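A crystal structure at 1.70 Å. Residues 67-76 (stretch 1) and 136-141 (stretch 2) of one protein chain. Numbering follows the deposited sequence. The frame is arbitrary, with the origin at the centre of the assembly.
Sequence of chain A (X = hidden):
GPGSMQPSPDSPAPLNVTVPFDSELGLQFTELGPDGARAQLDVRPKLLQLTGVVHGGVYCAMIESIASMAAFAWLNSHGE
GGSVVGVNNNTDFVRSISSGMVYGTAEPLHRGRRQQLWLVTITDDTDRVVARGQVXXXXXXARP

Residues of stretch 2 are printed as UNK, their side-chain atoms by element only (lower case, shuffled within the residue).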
ATOM      1  N   ALA A  67      -7.550  -8.860  -2.332  1.00  7.96           N
ATOM      2  CA  ALA A  67      -8.177  -9.262  -1.073  1.00  8.43           C
ATOM      3  C   ALA A  67      -9.594  -8.708  -0.898  1.00  8.50           C
ATOM      4  O   ALA A  67     -10.517  -9.437  -0.499  1.00  8.86           O
ATOM      5  CB  ALA A  67      -7.298  -8.829   0.109  1.00  8.74           C
ATOM      6  N   SER A  68      -9.774  -7.410  -1.148  1.00  8.73           N
ATOM      7  CA  SER A  68     -11.088  -6.807  -0.958  1.00  9.03           C
ATOM      8  C   SER A  68     -12.116  -7.394  -1.908  1.00  8.59           C
ATOM      9  O   SER A  68     -13.257  -7.596  -1.508  1.00  8.31           O
ATOM     10  CB  SER A  68     -11.051  -5.280  -1.105  1.00  9.61           C
ATOM     11  OG  SER A  68     -10.029  -4.722  -0.308  1.00 13.01           O
ATOM     12  N   MET A  69     -11.728  -7.705  -3.156  1.00  7.86           N
ATOM     13  CA  MET A  69     -12.695  -8.248  -4.109  1.00  8.16           C
ATOM     14  C   MET A  69     -13.068  -9.692  -3.731  1.00  7.62           C
ATOM     15  O   MET A  69     -14.248 -10.068  -3.781  1.00  7.31           O
ATOM     16  CB  MET A  69     -12.176  -8.161  -5.552  1.00  8.93           C
ATOM     17  CG  MET A  69     -12.000  -6.724  -6.044  1.00 11.51           C
ATOM     18  SD  MET A  69     -13.531  -5.752  -6.081  1.00 19.18           S
ATOM     19  CE  MET A  69     -14.502  -6.874  -7.004  1.00 15.13           C
ATOM     20  N   ALA A  70     -12.080 -10.478  -3.300  1.00  7.64           N
ATOM     21  CA  ALA A  70     -12.342 -11.832  -2.794  1.00  7.74           C
ATOM     22  C   ALA A  70     -13.317 -11.750  -1.603  1.00  7.62           C
ATOM     23  O   ALA A  70     -14.287 -12.530  -1.490  1.00  8.00           O
ATOM     24  CB  ALA A  70     -11.032 -12.530  -2.379  1.00  8.48           C
ATOM     25  N   ALA A  71     -13.055 -10.797  -0.716  1.00  7.36           N
ATOM     26  CA  ALA A  71     -13.854 -10.647   0.506  1.00  7.94           C
ATOM     27  C   ALA A  71     -15.294 -10.280   0.184  1.00  7.88           C
ATOM     28  O   ALA A  71     -16.231 -10.818   0.763  1.00  8.54           O
ATOM     29  CB  ALA A  71     -13.208  -9.628   1.442  1.00  7.25           C
ATOM     30  N   PHE A  72     -15.471  -9.379  -0.774  1.00  8.18           N
ATOM     31  CA  PHE A  72     -16.805  -8.998  -1.190  1.00  9.36           C
ATOM     32  C   PHE A  72     -17.528 -10.183  -1.836  1.00  9.58           C
ATOM     33  O   PHE A  72     -18.699 -10.423  -1.570  1.00 10.48           O
ATOM     34  CB  PHE A  72     -16.724  -7.849  -2.160  1.00  9.77           C
ATOM     35  CG  PHE A  72     -18.051  -7.334  -2.573  1.00 12.00           C
ATOM     36  CD1 PHE A  72     -18.663  -6.310  -1.861  1.00 13.42           C
ATOM     37  CD2 PHE A  72     -18.698  -7.861  -3.689  1.00 15.13           C
ATOM     38  CE1 PHE A  72     -19.910  -5.808  -2.254  1.00 14.66           C
ATOM     39  CE2 PHE A  72     -19.944  -7.369  -4.084  1.00 15.33           C
ATOM     40  CZ  PHE A  72     -20.555  -6.351  -3.361  1.00 16.18           C
ATOM     41  N   ALA A  73     -16.816 -10.931  -2.671  1.00  9.81           N
ATOM     42  CA  ALA A  73     -17.401 -12.102  -3.297  1.00 10.25           C
ATOM     43  C   ALA A  73     -17.849 -13.136  -2.277  1.00 10.22           C
ATOM     44  O   ALA A  73     -18.927 -13.692  -2.411  1.00 10.95           O
ATOM     45  CB  ALA A  73     -16.429 -12.738  -4.318  1.00  9.99           C
ATOM     46  N   TRP A  74     -17.034 -13.409  -1.269  1.00  9.37           N
ATOM     47  CA  TRP A  74     -17.426 -14.379  -0.258  1.00  9.47           C
ATOM     48  C   TRP A  74     -18.638 -13.868   0.533  1.00  9.91           C
ATOM     49  O   TRP A  74     -19.600 -14.610   0.746  1.00 10.80           O
ATOM     50  CB  TRP A  74     -16.270 -14.702   0.685  1.00  8.92           C
ATOM     51  CG  TRP A  74     -16.654 -15.679   1.728  1.00 10.15           C
ATOM     52  CD1 TRP A  74     -16.708 -17.033   1.596  1.00 11.47           C
ATOM     53  CD2 TRP A  74     -17.094 -15.381   3.057  1.00  9.46           C
ATOM     54  NE1 TRP A  74     -17.117 -17.613   2.790  1.00 12.10           N
ATOM     55  CE2 TRP A  74     -17.358 -16.612   3.697  1.00 10.03           C
ATOM     56  CE3 TRP A  74     -17.254 -14.190   3.784  1.00  8.61           C
ATOM     57  CZ2 TRP A  74     -17.811 -16.683   5.008  1.00 12.81           C
ATOM     58  CZ3 TRP A  74     -17.692 -14.274   5.114  1.00 10.69           C
ATOM     59  CH2 TRP A  74     -17.964 -15.506   5.702  1.00 12.22           C
ATOM     60  N   LEU A  75     -18.602 -12.608   0.965  1.00  9.38           N
ATOM     61  CA  LEU A  75     -19.672 -12.101   1.802  1.00 11.01           C
ATOM     62  C   LEU A  75     -21.027 -12.227   1.104  1.00 12.08           C
ATOM     63  O   LEU A  75     -22.034 -12.519   1.739  1.00 12.34           O
ATOM     64  CB  LEU A  75     -19.433 -10.643   2.172  1.00 11.12           C
ATOM     65  CG  LEU A  75     -20.413 -10.009   3.173  1.00 11.54           C
ATOM     66  CD1 LEU A  75     -20.462 -10.745   4.484  1.00 13.26           C
ATOM     67  CD2 LEU A  75     -20.037  -8.536   3.415  1.00 12.39           C
ATOM     68  N   ASN A  76     -21.032 -12.008  -0.202  1.00 13.54           N
ATOM     69  CA  ASN A  76     -22.273 -11.961  -0.977  1.00 15.50           C
ATOM     70  C   ASN A  76     -22.616 -13.282  -1.660  1.00 16.65           C
ATOM     71  O   ASN A  76     -23.566 -13.362  -2.444  1.00 18.79           O
ATOM     72  CB  ASN A  76     -22.193 -10.803  -1.948  1.00 15.05           C
ATOM     73  CG  ASN A  76     -22.277  -9.467  -1.226  1.00 16.07           C
ATOM     74  OD1 ASN A  76     -23.342  -9.106  -0.715  1.00 17.36           O
ATOM     75  ND2 ASN A  76     -21.145  -8.758  -1.118  1.00 13.68           N
ATOM     76  N   UNK A 136      -6.964  -7.326   6.536  1.00  6.25           N
ATOM     77  CA  UNK A 136      -8.058  -7.529   7.480  1.00  7.47           C
ATOM     78  C   UNK A 136      -9.182  -6.591   7.080  1.00  7.54           C
ATOM     79  O   UNK A 136      -8.945  -5.389   6.878  1.00  7.78           O
ATOM     80  n   UNK A 136      -7.370  -8.322  11.778  1.00 11.68           N
ATOM     81  c   UNK A 136      -7.593  -7.260   8.898  1.00  7.12           C
ATOM     82  n   UNK A 136      -9.194  -9.647  12.357  1.00 12.40           N
ATOM     83  c   UNK A 136      -7.880  -9.456  12.258  1.00 13.29           C
ATOM     84  c   UNK A 136      -8.145  -7.168  11.337  1.00  9.54           C
ATOM     85  c   UNK A 136      -8.696  -7.385   9.963  1.00  7.37           C
ATOM     86  n   UNK A 136      -7.054 -10.446  12.590  1.00 14.80           N
ATOM     87  N   UNK A 137     -10.389  -7.145   6.946  1.00  7.51           N
ATOM     88  CA  UNK A 137     -11.559  -6.388   6.532  1.00  8.41           C
ATOM     89  C   UNK A 137     -12.682  -6.537   7.546  1.00  8.71           C
ATOM     90  O   UNK A 137     -12.824  -7.576   8.169  1.00  8.55           O
ATOM     91  c   UNK A 137     -10.359  -8.021   3.727  1.00  9.42           C
ATOM     92  c   UNK A 137     -11.661  -5.999   2.755  1.00  9.96           C
ATOM     93  c   UNK A 137     -11.036  -6.678   4.017  1.00  8.56           C
ATOM     94  c   UNK A 137     -12.046  -6.854   5.156  1.00  8.33           C
ATOM     95  N   UNK A 138     -13.490  -5.486   7.662  1.00  9.11           N
ATOM     96  CA  UNK A 138     -14.760  -5.540   8.346  1.00  9.74           C
ATOM     97  C   UNK A 138     -15.883  -5.838   7.368  1.00  9.72           C
ATOM     98  O   UNK A 138     -15.950  -5.233   6.293  1.00  9.69           O
ATOM     99  c   UNK A 138     -14.736  -4.102  10.407  1.00 13.27           C
ATOM    100  n   UNK A 138     -14.487  -2.461  12.124  1.00 13.07           N
ATOM    101  c   UNK A 138     -15.058  -4.172   8.988  1.00 10.67           C
ATOM    102  c   UNK A 138     -15.162  -2.783  11.060  1.00 14.47           C
ATOM    103  o   UNK A 138     -16.088  -2.073  10.613  1.00 18.36           O
ATOM    104  N   UNK A 139     -16.775  -6.749   7.739  1.00  8.78           N
ATOM    105  CA  UNK A 139     -18.020  -6.943   7.007  1.00  8.92           C
ATOM    106  C   UNK A 139     -19.041  -5.917   7.496  1.00  9.55           C
ATOM    107  O   UNK A 139     -19.211  -5.760   8.687  1.00 10.36           O
ATOM    108  n   UNK A 139     -17.578 -10.565   7.439  1.00 10.17           N
ATOM    109  o   UNK A 139     -16.955  -9.256   5.698  1.00  9.56           O
ATOM    110  c   UNK A 139     -17.625  -9.433   6.727  1.00 10.36           C
ATOM    111  c   UNK A 139     -18.560  -8.345   7.251  1.00  8.65           C
ATOM    112  N   UNK A 140     -19.723  -5.252   6.570  1.00  9.58           N
ATOM    113  CA  UNK A 140     -20.718  -4.235   6.885  1.00 10.94           C
ATOM    114  C   UNK A 140     -22.061  -4.744   6.432  1.00 11.64           C
ATOM    115  O   UNK A 140     -22.174  -5.273   5.334  1.00 11.88           O
ATOM    116  c   UNK A 140     -19.049  -2.325   6.427  1.00 11.68           C
ATOM    117  c   UNK A 140     -18.767  -1.186   5.423  1.00 14.37           C
ATOM    118  c   UNK A 140     -20.401  -2.958   6.127  1.00 10.53           C
ATOM    119  c   UNK A 140     -18.993  -1.832   7.873  1.00 13.69           C
ATOM    120  N   UNK A 141     -23.081  -4.574   7.262  1.00 12.53           N
ATOM    121  CA  UNK A 141     -24.388  -5.141   6.944  1.00 13.57           C
ATOM    122  C   UNK A 141     -25.070  -4.416   5.793  1.00 15.15           C
ATOM    123  O   UNK A 141     -24.766  -3.264   5.500  1.00 15.06           O
ATOM    124  c   UNK A 141     -25.300  -5.099   8.164  1.00 13.95           C
ATOM    125  o   UNK A 141     -26.920  -4.666  10.386  1.00 14.93           O
ATOM    126  o   UNK A 141     -26.059  -2.639  10.664  1.00 12.69           O
ATOM    127  c   UNK A 141     -26.279  -3.656   9.972  1.00 14.51           C
ATOM    128  c   UNK A 141     -25.736  -3.693   8.564  1.00 12.54           C
TER

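Position 136 carries seven side-chain atoms, four carbons and three nitrogens. Three carbons run in a chain to a nitrogen, which joins a carbon bearing two more nitrogens. That is a guanidinium group. The side chain is out of reach of stretch 1. The residue is arginine, R136.

Position 137 has four carbons and no other element, and the chain forks at the second carbon. Its CA-to-CB bond points toward the helix. One end carbon lies by CB of A71, the other by OG of S68. The residue is leucine, L137. CD1 of L137 lies 4.0 Å from CB of A71, an apolar contact. The same CD1 is 4.5 Å from the backbone O of A67. The other methyl, CD2, is 3.7 Å from OG of S68. S68 OG is hydrogen-bonded elsewhere in the structure.

Position 138 shows three carbons, the third carrying one oxygen and one nitrogen. It does not touch stretch 1, but it does touch a crystal neighbour. A terminal amide on a chain of this length means glutamine, Q138.

Position 139 ends in the same amide, one carbon shorter: two carbons, then one oxygen and one nitrogen. Its CA-to-CB bond points toward the helix, and its amide end lies by L75 and W74. It is asparagine, N139. CG of N139 lies 3.8 Å from CD1 of L75. ND2 sits at the edge of the W74 ring, near its plane, 4.4 Å from CZ3. Both amide ends are hydrogen-bonded elsewhere in the structure, so the polar group can pack here without lacking partners.

Position 140 again has four carbons forked at the second. Its CA-to-CB bond points sideways, and its side chain makes no close contact with stretch 1. The backbone makes the contact instead, by L75. The residue is leucine, L140. O of L140 is 4.3 Å from CD2 of L75.

Position 141 has three carbons, the third carrying two oxygens, a carboxylate. Its CA-to-CB bond points away from the helix, and it makes no contact with stretch 1. It is glutamate, E141.

The contact is packing alone, with no hydrogen bond between the stretches. Helix and strand run in roughly the same direction, their axes 32° apart. Along the strand, L137 and N139 point toward the helix, while R136 and Q138 stay out of reach. L137 meets S68 and A71 with its two methyls, CD2 by S68 and CD1 by A71. One helical turn beyond A71, L75 packs against N139, with W74 beside it. The two stretches together bury 262 Å².

Stretch 2 (136-141) RLQNLE
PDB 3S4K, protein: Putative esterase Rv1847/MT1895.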